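Long-range contacts in L-tyrosine isonitrile synthase (Pseudomonas aeruginosa, PDB 3E59), which converts the amino group of L-tyrosine to an isonitrile, taking the carbon from C2 of ribulose 5-phosphate, a step in paerucumarin biosynthesis: residues R41-Q46 with A261-F266; G57-F62 with Y104-K109; A66-S71 with P280-V284; L88-L93 with I268-P272. All coordinates share one frame; numbering follows the deposited sequence.

How the contacts relate
Contacts 1 and 2 both reach the five-stranded parallel sheet: contact 1 sets helix 35-55 beside edge strand 265-267, and contact 2 pairs strands 60-64 and 108-112, the first of which follows that helix in the chain. Their centres are 19 Å apart. Contacts 3 and 4 lie closer together, centres 13 Å apart, and pack against each other, with P280 CG 3.5 Å from S89 OG and F67 CZ 3.8 Å from M270 SD. Helix 84-103, which carries contact 4, links the two strands of contact 2. A phosphate ion, probably from the crystallisation liquor, is held by K265 of contact 1 together with R253, S255, H257 and Q259.

Contact 1: residues R41-Q46 with A261-F266; sequences RIEQVQ and ADSLKF. With PO4 (phosphate ion), chain E.
Q46 and L264 make the direct hydrogen bond of this contact: Q46 NE2 donates a hydrogen bond to L264 O at 2.9 Å, almost straight at 173°. The carbonyl oxygen lies in the amide plane of Q46, yet the donor stands above the carbonyl plane. A bend at chi2 (-63°) turns the amide back toward the loop, and a water joining Q46 OE1 to L264 O closes a second route between the same residues. A further water receives only a weak bond from Q46 NE2 and lies within bonding distance of A261 O and S263 O.

At the start of 41-46, R41 lays its guanidinium over the methyl of A261, while D262 OD1 reaches its edge and forms a salt bridge to R41 NE at 3.3 Å. The two charged planes are turned 64° apart. Between these polar ends V45 CG1 meets L264 CD2 at 4.1 Å, and I42 CG2 touches the edge of the F266 ring; L16 and L19 of helix 11-20 pack against I42 and F266.

S263 OG accepts from K265 N at 3.0 Å, an ST turn where the loop runs into the edge strand. K265 runs the other way, extended beyond CG, and its NZ bonds phosphate O4 at 2.9 Å. The helix thus holds one loop carbonyl, L264 O, directly; the ion is probably from the crystallisation liquor, but K265, R253, S255, H257 and Q259 form a pocket able to take an anion.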
loop_
_atom_site.group_PDB
_atom_site.type_symbol
_atom_site.label_atom_id
_atom_site.label_comp_id
_atom_site.label_asym_id
_atom_site.label_seq_id
_atom_site.Cartn_x
_atom_site.Cartn_y
_atom_site.Cartn_z
ATOM N N ARG A 41 20.175 5.569 9.252
ATOM C CA ARG A 41 19.460 6.766 8.824
ATOM C C ARG A 41 17.942 6.684 9.024
ATOM O O ARG A 41 17.279 7.709 9.190
ATOM C CB ARG A 41 19.882 7.263 7.431
ATOM C CG ARG A 41 20.119 6.228 6.366
ATOM C CD ARG A 41 21.120 6.764 5.334
ATOM N NE ARG A 41 20.657 6.547 3.960
ATOM C CZ ARG A 41 20.967 5.494 3.201
ATOM N NH1 ARG A 41 21.766 4.527 3.655
ATOM N NH2 ARG A 41 20.484 5.411 1.968
ATOM N N ILE A 42 17.411 5.465 9.071
ATOM C CA ILE A 42 16.015 5.254 9.474
ATOM C C ILE A 42 15.793 5.689 10.931
ATOM O O ILE A 42 14.814 6.382 11.229
ATOM C CB ILE A 42 15.538 3.792 9.226
ATOM C CG1 ILE A 42 15.320 3.558 7.735
ATOM C CG2 ILE A 42 14.242 3.500 9.979
ATOM C CD1 ILE A 42 15.298 2.101 7.347
ATOM N N GLU A 43 16.715 5.308 11.812
ATOM C CA GLU A 43 16.660 5.673 13.234
ATOM C C GLU A 43 16.624 7.182 13.450
ATOM O O GLU A 43 15.879 7.677 14.288
ATOM C CB GLU A 43 17.861 5.095 13.984
ATOM C CG GLU A 43 17.699 3.657 14.427
ATOM C CD GLU A 43 18.609 3.299 15.609
ATOM O OE1 GLU A 43 18.398 2.214 16.206
ATOM O OE2 GLU A 43 19.515 4.109 15.954
ATOM N N GLN A 44 17.438 7.903 12.682
ATOM C CA GLN A 44 17.502 9.363 12.757
ATOM C C GLN A 44 16.155 10.007 12.426
ATOM O O GLN A 44 15.725 10.952 13.093
ATOM C CB GLN A 44 18.567 9.894 11.799
ATOM C CG GLN A 44 19.973 9.408 12.092
ATOM C CD GLN A 44 21.017 10.052 11.194
ATOM O OE1 GLN A 44 20.694 10.734 10.206
ATOM N NE2 GLN A 44 22.284 9.849 11.540
ATOM N N VAL A 45 15.489 9.482 11.400
ATOM C CA VAL A 45 14.219 10.043 10.935
ATOM C C VAL A 45 13.037 9.619 11.818
ATOM O O VAL A 45 12.249 10.454 12.250
ATOM C CB VAL A 45 13.946 9.684 9.446
ATOM C CG1 VAL A 45 12.598 10.234 8.984
ATOM C CG2 VAL A 45 15.063 10.206 8.561
ATOM N N GLN A 46 12.934 8.328 12.104
ATOM C CA GLN A 46 11.710 7.774 12.673
ATOM C C GLN A 46 11.616 7.900 14.179
ATOM O O GLN A 46 10.522 8.112 14.703
ATOM C CB GLN A 46 11.523 6.310 12.252
ATOM C CG GLN A 46 11.441 6.093 10.722
ATOM C CD GLN A 46 10.238 6.783 10.057
ATOM O OE1 GLN A 46 9.251 7.130 10.715
ATOM N NE2 GLN A 46 10.323 6.968 8.736
ATOM N N ALA A 261 15.949 5.343 2.879
ATOM C CA ALA A 261 16.162 5.258 4.320
ATOM C C ALA A 261 16.079 6.620 5.033
ATOM O O ALA A 261 15.834 6.673 6.238
ATOM C CB ALA A 261 17.485 4.604 4.592
ATOM N N ASP A 262 16.291 7.707 4.285
ATOM C CA ASP A 262 16.203 9.082 4.802
ATOM C C ASP A 262 14.784 9.635 4.743
ATOM O O ASP A 262 14.529 10.751 5.191
ATOM C CB ASP A 262 17.090 10.013 3.981
ATOM C CG ASP A 262 18.549 9.692 4.108
ATOM O OD1 ASP A 262 18.965 9.176 5.163
ATOM O OD2 ASP A 262 19.295 9.975 3.148
ATOM N N SER A 263 13.875 8.866 4.155
ATOM C CA SER A 263 12.498 9.307 3.944
ATOM C C SER A 263 11.656 9.240 5.224
ATOM O O SER A 263 11.918 8.428 6.109
ATOM C CB SER A 263 11.845 8.460 2.855
ATOM O OG SER A 263 10.506 8.857 2.624
ATOM N N LEU A 264 10.645 10.107 5.301
ATOM C CA LEU A 264 9.609 10.031 6.344
ATOM C C LEU A 264 8.785 8.762 6.152
ATOM O O LEU A 264 8.263 8.170 7.105
ATOM C CB LEU A 264 8.696 11.251 6.260
ATOM C CG LEU A 264 9.196 12.596 6.785
ATOM C CD1 LEU A 264 8.278 13.734 6.323
ATOM C CD2 LEU A 264 9.286 12.562 8.302
ATOM N N LYS A 265 8.689 8.343 4.897
ATOM C CA LYS A 265 7.922 7.167 4.541
ATOM C C LYS A 265 8.703 5.901 4.882
ATOM O O LYS A 265 9.928 5.819 4.662
ATOM C CB LYS A 265 7.540 7.201 3.064
ATOM C CG LYS A 265 6.894 8.507 2.579
ATOM C CD LYS A 265 6.608 8.382 1.106
ATOM C CE LYS A 265 6.488 9.701 0.420
ATOM N NZ LYS A 265 6.130 9.468 -1.018
ATOM N N PHE A 266 7.984 4.925 5.437
ATOM C CA PHE A 266 8.570 3.661 5.862
ATOM C C PHE A 266 7.824 2.491 5.207
ATOM O O PHE A 266 6.674 2.218 5.548
ATOM C CB PHE A 266 8.500 3.551 7.383
ATOM C CG PHE A 266 9.142 2.296 7.940
ATOM C CD1 PHE A 266 8.457 1.079 7.933
ATOM C CD2 PHE A 266 10.424 2.342 8.490
ATOM C CE1 PHE A 266 9.033 -0.077 8.450
ATOM C CE2 PHE A 266 11.013 1.198 9.012
ATOM C CZ PHE A 266 10.319 -0.017 8.990
HETATM P P PO4 E . 3.665 6.476 -1.266
HETATM O O1 PO4 E . 4.934 6.054 -1.963
HETATM O O2 PO4 E . 2.503 6.221 -2.209
HETATM O O3 PO4 E . 3.515 5.668 0.042
HETATM O O4 PO4 E . 3.696 7.953 -0.979
HETATM O O HOH W 1 7.221 8.886 9.512
HETATM O O HOH W 2 13.326 6.291 7.134
#

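Contact 2: residues G57-F62 with Y104-K109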
loop_
_atom_site.group_PDB
_atom_site.type_symbol
_atom_site.label_atom_id
_atom_site.label_comp_id
_atom_site.label_asym_id
_atom_site.label_seq_id
_atom_site.Cartn_x
_atom_site.Cartn_y
_atom_site.Cartn_z
ATOM N N GLY A 57 2.278 10.457 26.195
ATOM C CA GLY A 57 1.433 9.366 26.682
ATOM C C GLY A 57 0.246 9.084 25.774
ATOM O O GLY A 57 -0.795 8.623 26.230
ATOM N N GLU A 58 0.404 9.375 24.484
ATOM C CA GLU A 58 -0.663 9.195 23.504
ATOM C C GLU A 58 -0.417 7.912 22.717
ATOM O O GLU A 58 0.729 7.462 22.614
ATOM C CB GLU A 58 -0.699 10.368 22.524
ATOM C CG GLU A 58 -1.155 11.700 23.090
ATOM C CD GLU A 58 -0.701 12.870 22.228
ATOM O OE1 GLU A 58 0.121 12.659 21.301
ATOM O OE2 GLU A 58 -1.157 14.006 22.483
ATOM N N PRO A 59 -1.486 7.316 22.155
ATOM C CA PRO A 59 -1.255 6.144 21.301
ATOM C C PRO A 59 -0.469 6.545 20.048
ATOM O O PRO A 59 -0.625 7.671 19.548
ATOM C CB PRO A 59 -2.674 5.661 20.946
ATOM C CG PRO A 59 -3.592 6.359 21.915
ATOM C CD PRO A 59 -2.917 7.656 22.261
ATOM N N ILE A 60 0.382 5.650 19.562
ATOM C CA ILE A 60 1.184 5.944 18.371
ATOM C C ILE A 60 0.311 5.823 17.108
ATOM O O ILE A 60 -0.284 4.772 16.849
ATOM C CB ILE A 60 2.420 5.021 18.283
ATOM C CG1 ILE A 60 3.218 5.068 19.594
ATOM C CG2 ILE A 60 3.320 5.397 17.079
ATOM C CD1 ILE A 60 4.085 3.841 19.812
ATOM N N GLU A 61 0.217 6.912 16.345
ATOM C CA GLU A 61 -0.537 6.925 15.088
ATOM C C GLU A 61 0.362 6.568 13.904
ATOM O O GLU A 61 1.484 7.104 13.763
ATOM C CB GLU A 61 -1.188 8.300 14.841
ATOM C CG GLU A 61 -2.189 8.752 15.912
ATOM C CD GLU A 61 -2.599 10.232 15.767
ATOM O OE1 GLU A 61 -2.876 10.688 14.634
ATOM O OE2 GLU A 61 -2.650 10.941 16.800
ATOM N N PHE A 62 -0.150 5.652 13.080
ATOM C CA PHE A 62 0.403 5.293 11.778
ATOM C C PHE A 62 -0.615 5.633 10.686
ATOM O O PHE A 62 -1.814 5.392 10.842
ATOM C CB PHE A 62 0.763 3.784 11.701
ATOM C CG PHE A 62 1.773 3.349 12.727
ATOM C CD1 PHE A 62 1.362 2.900 13.984
ATOM C CD2 PHE A 62 3.138 3.391 12.445
ATOM C CE1 PHE A 62 2.294 2.512 14.957
ATOM C CE2 PHE A 62 4.073 3.011 13.396
ATOM C CZ PHE A 62 3.655 2.578 14.663
ATOM N N TYR A 104 3.957 -0.733 25.419
ATOM C CA TYR A 104 3.472 0.655 25.503
ATOM C C TYR A 104 1.944 0.709 25.625
ATOM O O TYR A 104 1.223 0.709 24.619
ATOM C CB TYR A 104 3.982 1.491 24.319
ATOM C CG TYR A 104 3.583 2.954 24.378
ATOM C CD1 TYR A 104 2.751 3.507 23.406
ATOM C CD2 TYR A 104 4.042 3.790 25.406
ATOM C CE1 TYR A 104 2.373 4.855 23.456
ATOM C CE2 TYR A 104 3.669 5.140 25.465
ATOM C CZ TYR A 104 2.832 5.663 24.484
ATOM O OH TYR A 104 2.460 6.993 24.520
ATOM N N ALA A 105 1.474 0.746 26.872
ATOM C CA ALA A 105 0.049 0.662 27.229
ATOM C C ALA A 105 -0.947 1.501 26.396
ATOM O O ALA A 105 -2.019 0.998 26.050
ATOM C CB ALA A 105 -0.143 0.942 28.737
ATOM N N PRO A 106 -0.631 2.781 26.107
ATOM C CA PRO A 106 -1.530 3.548 25.216
ATOM C C PRO A 106 -1.709 2.926 23.819
ATOM O O PRO A 106 -2.744 3.140 23.168
ATOM C CB PRO A 106 -0.842 4.915 25.122
ATOM C CG PRO A 106 -0.054 5.013 26.408
ATOM C CD PRO A 106 0.482 3.621 26.598
ATOM N N GLY A 107 -0.705 2.171 23.375
ATOM C CA GLY A 107 -0.820 1.344 22.187
ATOM C C GLY A 107 -0.539 2.079 20.894
ATOM O O GLY A 107 0.233 3.039 20.858
ATOM N N ALA A 108 -1.179 1.609 19.830
ATOM C CA ALA A 108 -0.971 2.137 18.496
ATOM C C ALA A 108 -2.208 1.943 17.616
ATOM O O ALA A 108 -3.053 1.073 17.851
ATOM C CB ALA A 108 0.266 1.494 17.854
ATOM N N LYS A 109 -2.279 2.766 16.584
ATOM C CA LYS A 109 -3.411 2.835 15.699
ATOM C C LYS A 109 -2.827 2.923 14.297
ATOM O O LYS A 109 -1.864 3.657 14.072
ATOM C CB LYS A 109 -4.182 4.108 16.049
ATOM C CG LYS A 109 -5.527 4.297 15.397
ATOM C CD LYS A 109 -6.069 5.661 15.802
ATOM C CE LYS A 109 -7.534 5.821 15.456
ATOM N NZ LYS A 109 -8.172 6.696 16.489
#
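I60 and A108 form a parallel bridge, continued by E61 with K109, as I60 N donates to G107 O at 2.9 Å, K109 N to I60 O at 2.8 Å and F62 N to K109 O at 2.8 Å. Before the strands pair, Y104 reaches across from a type I turn spanning Y104 to G107 and its OH donates to E58 O at 2.6 Å. That carbonyl oxygen lies at the edge of the phenol ring, although the hydroxyl stands above the carbonyl plane. A chi1 of -177° swings the ring away from the Y104 backbone N and out toward 57-62, where I60 CD1 meets Y104 CD1 at 3.8 Å. P106 CD of the same turn sits over the centre of one ring face.

Strands 60-64 and 108-112 are neighbours in the parallel sheet, joined through helix 84-103 in a beta-alpha-beta crossover. I100 of that helix packs on I60, F62 and A108. On this face A108 CB touches the edge of the F62 ring, 3.7 Å from F62 CE1.

G57, just past helix 35-55, closes it with a Schellman motif and brings its carbonyl near the P106 ring, with G57 O 3.7 Å from P106 CG. The carboxylate of E58 points elsewhere, to a salt bridge with R250.

Contact 3: residues A66-S71 with P280-V284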
loop_
_atom_site.group_PDB
_atom_site.type_symbol
_atom_site.label_atom_id
_atom_site.label_comp_id
_atom_site.label_asym_id
_atom_site.label_seq_id
_atom_site.Cartn_x
_atom_site.Cartn_y
_atom_site.Cartn_z
ATOM N N ALA A 66 -2.945 2.757 1.086
ATOM C CA ALA A 66 -2.980 1.364 0.623
ATOM C C ALA A 66 -4.419 0.876 0.424
ATOM O O ALA A 66 -5.372 1.589 0.731
ATOM C CB ALA A 66 -2.267 0.453 1.625
ATOM N N PHE A 67 -4.553 -0.352 -0.078
ATOM C CA PHE A 67 -5.848 -1.010 -0.277
ATOM C C PHE A 67 -6.822 -0.186 -1.136
ATOM O O PHE A 67 -7.929 0.152 -0.682
ATOM C CB PHE A 67 -6.492 -1.378 1.068
ATOM C CG PHE A 67 -5.700 -2.361 1.896
ATOM C CD1 PHE A 67 -4.810 -1.908 2.896
ATOM C CD2 PHE A 67 -5.880 -3.734 1.729
ATOM C CE1 PHE A 67 -4.098 -2.819 3.689
ATOM C CE2 PHE A 67 -5.169 -4.649 2.502
ATOM C CZ PHE A 67 -4.281 -4.193 3.490
ATOM N N PRO A 68 -6.413 0.155 -2.373
ATOM C CA PRO A 68 -7.280 0.968 -3.239
ATOM C C PRO A 68 -8.441 0.188 -3.859
ATOM O O PRO A 68 -9.584 0.640 -3.828
ATOM C CB PRO A 68 -6.319 1.453 -4.341
ATOM C CG PRO A 68 -5.291 0.395 -4.442
ATOM C CD PRO A 68 -5.120 -0.144 -3.017
ATOM N N ALA A 69 -8.120 -0.956 -4.455
ATOM C CA ALA A 69 -9.065 -1.802 -5.168
ATOM C C ALA A 69 -8.210 -2.882 -5.750
ATOM O O ALA A 69 -6.998 -2.709 -5.877
ATOM C CB ALA A 69 -9.768 -1.040 -6.298
ATOM N N LYS A 70 -8.834 -4.001 -6.099
ATOM C CA LYS A 70 -8.128 -5.075 -6.780
ATOM C C LYS A 70 -7.669 -4.610 -8.174
ATOM O O LYS A 70 -8.321 -3.765 -8.805
ATOM C CB LYS A 70 -9.042 -6.298 -6.880
ATOM C CG LYS A 70 -8.447 -7.605 -6.339
ATOM C CD LYS A 70 -8.364 -7.647 -4.838
ATOM C CE LYS A 70 -8.227 -9.078 -4.332
ATOM N NZ LYS A 70 -6.955 -9.374 -3.618
ATOM N N SER A 71 -6.536 -5.137 -8.644
ATOM C CA SER A 71 -6.140 -4.957 -10.048
ATOM C C SER A 71 -7.305 -5.317 -10.985
ATOM O O SER A 71 -8.014 -6.304 -10.738
ATOM C CB SER A 71 -4.922 -5.827 -10.362
ATOM O OG SER A 71 -4.802 -6.087 -11.754
ATOM N N PRO A 280 -1.301 -7.250 -1.725
ATOM C CA PRO A 280 -2.435 -8.194 -1.806
ATOM C C PRO A 280 -3.515 -7.886 -2.854
ATOM O O PRO A 280 -4.180 -8.808 -3.317
ATOM C CB PRO A 280 -3.020 -8.180 -0.393
ATOM C CG PRO A 280 -2.457 -6.979 0.287
ATOM C CD PRO A 280 -1.134 -6.711 -0.357
ATOM N N TRP A 281 -3.665 -6.625 -3.252
ATOM C CA TRP A 281 -4.642 -6.273 -4.289
ATOM C C TRP A 281 -4.113 -6.476 -5.716
ATOM O O TRP A 281 -4.825 -6.214 -6.675
ATOM C CB TRP A 281 -5.201 -4.862 -4.093
ATOM C CG TRP A 281 -4.156 -3.787 -3.866
ATOM C CD1 TRP A 281 -3.652 -2.916 -4.802
ATOM C CD2 TRP A 281 -3.508 -3.464 -2.628
ATOM N NE1 TRP A 281 -2.717 -2.083 -4.222
ATOM C CE2 TRP A 281 -2.607 -2.394 -2.891
ATOM C CE3 TRP A 281 -3.600 -3.968 -1.320
ATOM C CZ2 TRP A 281 -1.798 -1.823 -1.892
ATOM C CZ3 TRP A 281 -2.789 -3.399 -0.319
ATOM C CH2 TRP A 281 -1.901 -2.342 -0.618
ATOM N N HIS A 282 -2.867 -6.945 -5.830
ATOM C CA HIS A 282 -2.225 -7.265 -7.114
ATOM C C HIS A 282 -1.788 -8.728 -7.174
ATOM O O HIS A 282 -1.155 -9.142 -8.131
ATOM C CB HIS A 282 -1.006 -6.362 -7.353
ATOM C CG HIS A 282 -1.359 -4.965 -7.748
ATOM N ND1 HIS A 282 -1.597 -4.602 -9.054
ATOM C CD2 HIS A 282 -1.531 -3.846 -7.009
ATOM C CE1 HIS A 282 -1.885 -3.312 -9.108
ATOM N NE2 HIS A 282 -1.856 -2.831 -7.877
ATOM N N GLY A 283 -2.142 -9.513 -6.159
ATOM C CA GLY A 283 -1.745 -10.915 -6.099
ATOM C C GLY A 283 -2.712 -11.805 -5.343
ATOM O O GLY A 283 -3.871 -11.435 -5.115
ATOM N N VAL A 284 -2.235 -12.991 -4.973
ATOM C CA VAL A 284 -3.065 -14.005 -4.300
ATOM C C VAL A 284 -2.331 -14.601 -3.116
ATOM O O VAL A 284 -1.107 -14.762 -3.153
ATOM C CB VAL A 284 -3.508 -15.174 -5.240
ATOM C CG1 VAL A 284 -4.474 -14.696 -6.307
ATOM C CG2 VAL A 284 -2.305 -15.884 -5.867
#
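W281 lays one face of its indole over F67 N and the P68 ring. P68 CD makes a CH-pi contact over the five-membered ring, 3.4 Å from its centroid, while F67 N lies over the same face nearer the six-membered ring. Segment 66-71 belongs to the connection from strand 60-64 of the parallel sheet to helix 84-103, and 280-284 ends the loop that leads from the parallel sheet into strand 284-287 of the mixed one, so the buried indole joins these two connections.

F67 takes the far end of the indole. W281 CZ3 stands above the centre of the phenyl ring, with the two planes inclined at 47°, an oblique meeting. Beside them, A66 CB touches W281 CH2 at 3.6 Å. A chi1 of 49° sets W281 CG between the backbone N and the carbonyl carbon and sends the indole this way. Y133 of helix 127-144 also packs against W281 and F67.

Farther along, the side chain of K70 bends back and its ammonium makes a weak hydrogen bond, K70 NZ to P280 O at 2.8 Å. Its stronger partner is E86, in a salt bridge. The hydroxyl of S71 is taken up by D209 and the backbone of N73, and H282 ND1 bonds to K76. At the backbone the two segments are tied by S71 N, which donates to W281 O at 2.8 Å with an angle of 165°.

Contact 4: residues L88-L93 with I268-P272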
loop_
_atom_site.group_PDB
_atom_site.type_symbol
_atom_site.label_atom_id
_atom_site.label_comp_id
_atom_site.label_asym_id
_atom_site.label_seq_id
_atom_site.Cartn_x
_atom_site.Cartn_y
_atom_site.Cartn_z
ATOM N N LEU A 88 -5.435 -11.561 5.604
ATOM C CA LEU A 88 -4.227 -11.823 6.389
ATOM C C LEU A 88 -3.353 -10.584 6.540
ATOM O O LEU A 88 -2.678 -10.425 7.553
ATOM C CB LEU A 88 -3.438 -12.971 5.774
ATOM C CG LEU A 88 -4.100 -14.346 5.889
ATOM C CD1 LEU A 88 -3.391 -15.303 4.986
ATOM C CD2 LEU A 88 -4.068 -14.842 7.342
ATOM N N SER A 89 -3.355 -9.712 5.533
ATOM C CA SER A 89 -2.613 -8.456 5.628
ATOM C C SER A 89 -3.201 -7.534 6.700
ATOM O O SER A 89 -2.458 -6.948 7.508
ATOM C CB SER A 89 -2.559 -7.738 4.279
ATOM O OG SER A 89 -1.901 -8.537 3.321
ATOM N N LEU A 90 -4.527 -7.397 6.703
ATOM C CA LEU A 90 -5.197 -6.545 7.694
ATOM C C LEU A 90 -5.073 -7.114 9.102
ATOM O O LEU A 90 -4.963 -6.366 10.083
ATOM C CB LEU A 90 -6.669 -6.334 7.338
ATOM C CG LEU A 90 -6.965 -5.517 6.068
ATOM C CD1 LEU A 90 -8.378 -5.805 5.562
ATOM C CD2 LEU A 90 -6.733 -4.022 6.329
ATOM N N SER A 91 -5.100 -8.441 9.202
ATOM C CA SER A 91 -4.950 -9.100 10.492
ATOM C C SER A 91 -3.528 -8.880 11.020
ATOM O O SER A 91 -3.323 -8.613 12.213
ATOM C CB SER A 91 -5.290 -10.584 10.366
ATOM O OG SER A 91 -5.130 -11.226 11.612
ATOM N N PHE A 92 -2.549 -8.965 10.122
ATOM C CA PHE A 92 -1.152 -8.684 10.478
ATOM C C PHE A 92 -0.973 -7.286 11.064
ATOM O O PHE A 92 -0.267 -7.105 12.068
ATOM C CB PHE A 92 -0.194 -8.843 9.282
ATOM C CG PHE A 92 1.170 -8.273 9.559
ATOM C CD1 PHE A 92 2.117 -9.023 10.251
ATOM C CD2 PHE A 92 1.479 -6.962 9.197
ATOM C CE1 PHE A 92 3.349 -8.487 10.553
ATOM C CE2 PHE A 92 2.717 -6.412 9.495
ATOM C CZ PHE A 92 3.654 -7.175 10.172
ATOM N N LEU A 93 -1.591 -6.300 10.412
ATOM C CA LEU A 93 -1.426 -4.906 10.793
ATOM C C LEU A 93 -2.028 -4.677 12.165
ATOM O O LEU A 93 -1.477 -3.939 12.987
ATOM C CB LEU A 93 -2.085 -3.980 9.767
ATOM C CG LEU A 93 -1.449 -3.831 8.376
ATOM C CD1 LEU A 93 -2.365 -3.018 7.491
ATOM C CD2 LEU A 93 -0.081 -3.192 8.469
ATOM N N ILE A 268 6.535 -1.176 4.489
ATOM C CA ILE A 268 6.260 -2.287 5.408
ATOM C C ILE A 268 5.551 -3.448 4.705
ATOM O O ILE A 268 4.652 -3.242 3.871
ATOM C CB ILE A 268 5.454 -1.802 6.672
ATOM C CG1 ILE A 268 5.399 -2.893 7.747
ATOM C CG2 ILE A 268 4.041 -1.307 6.289
ATOM C CD1 ILE A 268 5.176 -2.361 9.150
ATOM N N HIS A 269 5.974 -4.666 5.047
ATOM C CA HIS A 269 5.355 -5.883 4.548
ATOM C C HIS A 269 4.200 -6.298 5.440
ATOM O O HIS A 269 4.175 -5.980 6.635
ATOM C CB HIS A 269 6.377 -7.014 4.433
ATOM C CG HIS A 269 7.244 -6.929 3.213
ATOM N ND1 HIS A 269 6.774 -7.197 1.942
ATOM C CD2 HIS A 269 8.566 -6.661 3.073
ATOM C CE1 HIS A 269 7.760 -7.076 1.071
ATOM N NE2 HIS A 269 8.862 -6.766 1.733
ATOM N N MET A 270 3.232 -6.978 4.839
ATOM C CA MET A 270 2.013 -7.408 5.542
ATOM C C MET A 270 1.765 -8.928 5.462
ATOM O O MET A 270 0.896 -9.453 6.163
ATOM C CB MET A 270 0.795 -6.657 4.995
ATOM C CG MET A 270 0.822 -5.144 5.168
ATOM S SD MET A 270 -0.620 -4.393 4.424
ATOM C CE MET A 270 -0.377 -4.821 2.693
ATOM N N MET A 271 2.504 -9.610 4.590
ATOM C CA MET A 271 2.519 -11.081 4.453
ATOM C C MET A 271 3.901 -11.401 3.922
ATOM O O MET A 271 4.494 -10.561 3.235
ATOM C CB MET A 271 1.539 -11.564 3.388
ATOM C CG MET A 271 0.086 -11.563 3.773
ATOM S SD MET A 271 -0.937 -12.065 2.374
ATOM C CE MET A 271 -0.578 -13.808 2.279
ATOM N N PRO A 272 4.429 -12.607 4.228
ATOM C CA PRO A 272 5.667 -13.017 3.577
ATOM C C PRO A 272 5.533 -12.984 2.047
ATOM O O PRO A 272 4.515 -13.416 1.500
ATOM C CB PRO A 272 5.861 -14.447 4.082
ATOM C CG PRO A 272 5.162 -14.459 5.435
ATOM C CD PRO A 272 3.949 -13.619 5.194
#
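M270, S89 and F92 make up the centre of this contact, where helix 84-103 packs against the loop that leaves strand 265-267, the edge of the parallel sheet. M270 lies along the helix surface. Its CB meets S89 CB at 3.6 Å, and the chain then runs out to the sulfur, with CG and SD against L93; M270 SD is 3.8 Å from L93 CD1. A turn at chi3 (-63°) brings the terminal methyl back over S89, and P280 packs on the same two residues.

The hydroxyl of S89 bonds to A85 O one helical turn earlier, which holds it on the helix beside the incoming thioethers. M271 approaches there: its CG lies 3.6 Å from S89 OG, and the methyl beyond its sulfur reaches L88 CD1, the two side chains crossing at about a right angle.

F92 sits one turn on from L88. Its CB is 3.4 Å from M270 O, and the ring extends along the loop past CA of M270. Y22 meets this ring edge-to-face. No hydrogen bond links the two segments, and on one side of the phenyl F92 CE2 comes to 3.2 Å from H269 O.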